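Local coordinates for 5-carboxyvanillate decarboxylase (Sphingomonas paucimobilis, PDB 4L6D), which is a manganese-binding member of the amidohydrolase superfamily that probably removes the 5-carboxylate of 5-carboxyvanillate to give vanillate, at residues R37-D42 / P47-R52. Numbering follows the deposited sequence.
Sequences RDVYGD and PAMIGR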
# COMPACT_ATOMS: atom_id res chain seq x y z
N ARG A 37 -7.56 22.74 8.50
CA ARG A 37 -7.39 23.57 9.69
C ARG A 37 -5.93 23.96 9.93
O ARG A 37 -5.66 25.10 10.33
CB ARG A 37 -7.98 22.89 10.92
CG ARG A 37 -9.50 22.82 10.88
CD ARG A 37 -10.04 22.33 12.21
NE ARG A 37 -11.27 21.55 12.07
CZ ARG A 37 -11.31 20.22 12.10
NH1 ARG A 37 -10.20 19.51 12.28
NH2 ARG A 37 -12.47 19.59 11.96
N ASP A 38 -4.99 23.04 9.67
CA ASP A 38 -3.58 23.33 9.91
C ASP A 38 -3.06 24.44 9.00
O ASP A 38 -2.21 25.23 9.39
CB ASP A 38 -2.71 22.08 9.71
CG ASP A 38 -2.75 21.15 10.91
OD1 ASP A 38 -3.31 21.52 11.96
OD2 ASP A 38 -2.21 20.03 10.79
N VAL A 39 -3.58 24.49 7.77
CA VAL A 39 -3.08 25.44 6.79
C VAL A 39 -3.99 26.65 6.60
O VAL A 39 -3.51 27.79 6.54
CB VAL A 39 -2.82 24.74 5.43
CG1 VAL A 39 -2.52 25.75 4.31
CG2 VAL A 39 -1.68 23.75 5.57
N TYR A 40 -5.30 26.42 6.52
CA TYR A 40 -6.25 27.48 6.16
C TYR A 40 -7.12 27.93 7.32
O TYR A 40 -7.96 28.82 7.16
CB TYR A 40 -7.16 27.01 5.02
CG TYR A 40 -6.40 26.50 3.82
CD1 TYR A 40 -6.01 27.37 2.80
CD2 TYR A 40 -6.07 25.15 3.71
CE1 TYR A 40 -5.31 26.89 1.69
CE2 TYR A 40 -5.37 24.67 2.61
CZ TYR A 40 -5.00 25.54 1.61
OH TYR A 40 -4.30 25.05 0.53
N GLY A 41 -6.92 27.33 8.49
CA GLY A 41 -7.73 27.63 9.66
C GLY A 41 -7.41 28.94 10.34
O GLY A 41 -6.36 29.54 10.09
N ASP A 42 -8.31 29.39 11.21
CA ASP A 42 -8.14 30.67 11.89
C ASP A 42 -6.91 30.70 12.80
O ASP A 42 -6.33 31.76 13.03
CB ASP A 42 -9.39 31.02 12.70
CG ASP A 42 -10.56 31.38 11.81
OD1 ASP A 42 -10.32 31.80 10.66
OD2 ASP A 42 -11.72 31.25 12.26
N PRO A 47 1.41 28.13 9.66
CA PRO A 47 1.00 29.46 9.20
C PRO A 47 1.73 30.00 7.97
O PRO A 47 1.23 30.91 7.32
CB PRO A 47 1.29 30.35 10.41
CG PRO A 47 2.42 29.66 11.10
CD PRO A 47 2.17 28.20 10.92
N ALA A 48 2.90 29.44 7.64
CA ALA A 48 3.66 29.94 6.49
C ALA A 48 3.19 29.34 5.17
O ALA A 48 3.53 29.83 4.09
CB ALA A 48 5.15 29.64 6.68
N MET A 49 2.41 28.27 5.26
CA MET A 49 2.13 27.48 4.06
C MET A 49 1.30 28.19 2.99
O MET A 49 1.59 28.05 1.80
CB MET A 49 1.53 26.13 4.44
CG MET A 49 1.44 25.16 3.27
SD MET A 49 3.04 24.75 2.53
CE MET A 49 3.68 23.54 3.68
N ILE A 50 0.28 28.95 3.37
CA ILE A 50 -0.50 29.68 2.36
C ILE A 50 0.39 30.58 1.51
O ILE A 50 0.28 30.60 0.29
CB ILE A 50 -1.65 30.50 2.98
CG1 ILE A 50 -2.77 29.56 3.43
CG2 ILE A 50 -2.19 31.54 1.99
CD1 ILE A 50 -3.82 30.20 4.28
N GLY A 51 1.29 31.31 2.16
CA GLY A 51 2.20 32.19 1.44
C GLY A 51 3.10 31.43 0.48
O GLY A 51 3.30 31.86 -0.66
N ARG A 52 3.64 30.31 0.94
CA ARG A 52 4.55 29.52 0.11
C ARG A 52 3.85 28.86 -1.08
O ARG A 52 4.41 28.78 -2.17
CB ARG A 52 5.32 28.52 0.97
CG ARG A 52 6.07 29.24 2.10
CD ARG A 52 7.04 28.36 2.85
NE ARG A 52 8.05 27.83 1.95
CZ ARG A 52 8.17 26.53 1.69
NH1 ARG A 52 7.36 25.67 2.28
NH2 ARG A 52 9.10 26.11 0.84
O HOH W 1 -0.91 28.70 6.15
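Val39 and Ile50 bring together two short helices, 33-40 and 49-54, in the excursion between the first two strands of an amidohydrolase-type TIM barrel, and the pair illustrates how a bridging water can join the backbones of two helices whose side chains pack through apolar contacts. Val39, buried, presents both methyls to the second helix: CG1 meets Ile50 CG1 at 3.9 Å, while CG2 approaches Met49 CG at 4.1 Å. With Val39 CG1 anti to the backbone N (chi1 171°), that methyl also lies over the centre of the Tyr40 ring, 3.5 Å above its plane; the same methyl thus touches both Tyr40 and Ile50. Trimming this side chain to an alanine is likely to leave Met49 and Ile50 without the methyls they pack on and the Tyr40 ring without the cover of CG1. Ile50 crosses at an angle, its CD1 lying 3.3 Å from Val39 O and also against Tyr40 CD1, and the same side chain also touches Val17 and Arg21 of helix 14-23. Tyr40 leans on Leu20 of the same helix and on Thr77 of the vanillate pocket. The end of Met49 leads away from Val39, and its side chain touches Tyr300 and lies about 6 Å from a bound vanillate, so this edge of the junction lies close to the ligand site. Polar closure comes from one water, which donates to Val39 O at 2.8 Å and accepts from Ile50 N at 3.0 Å.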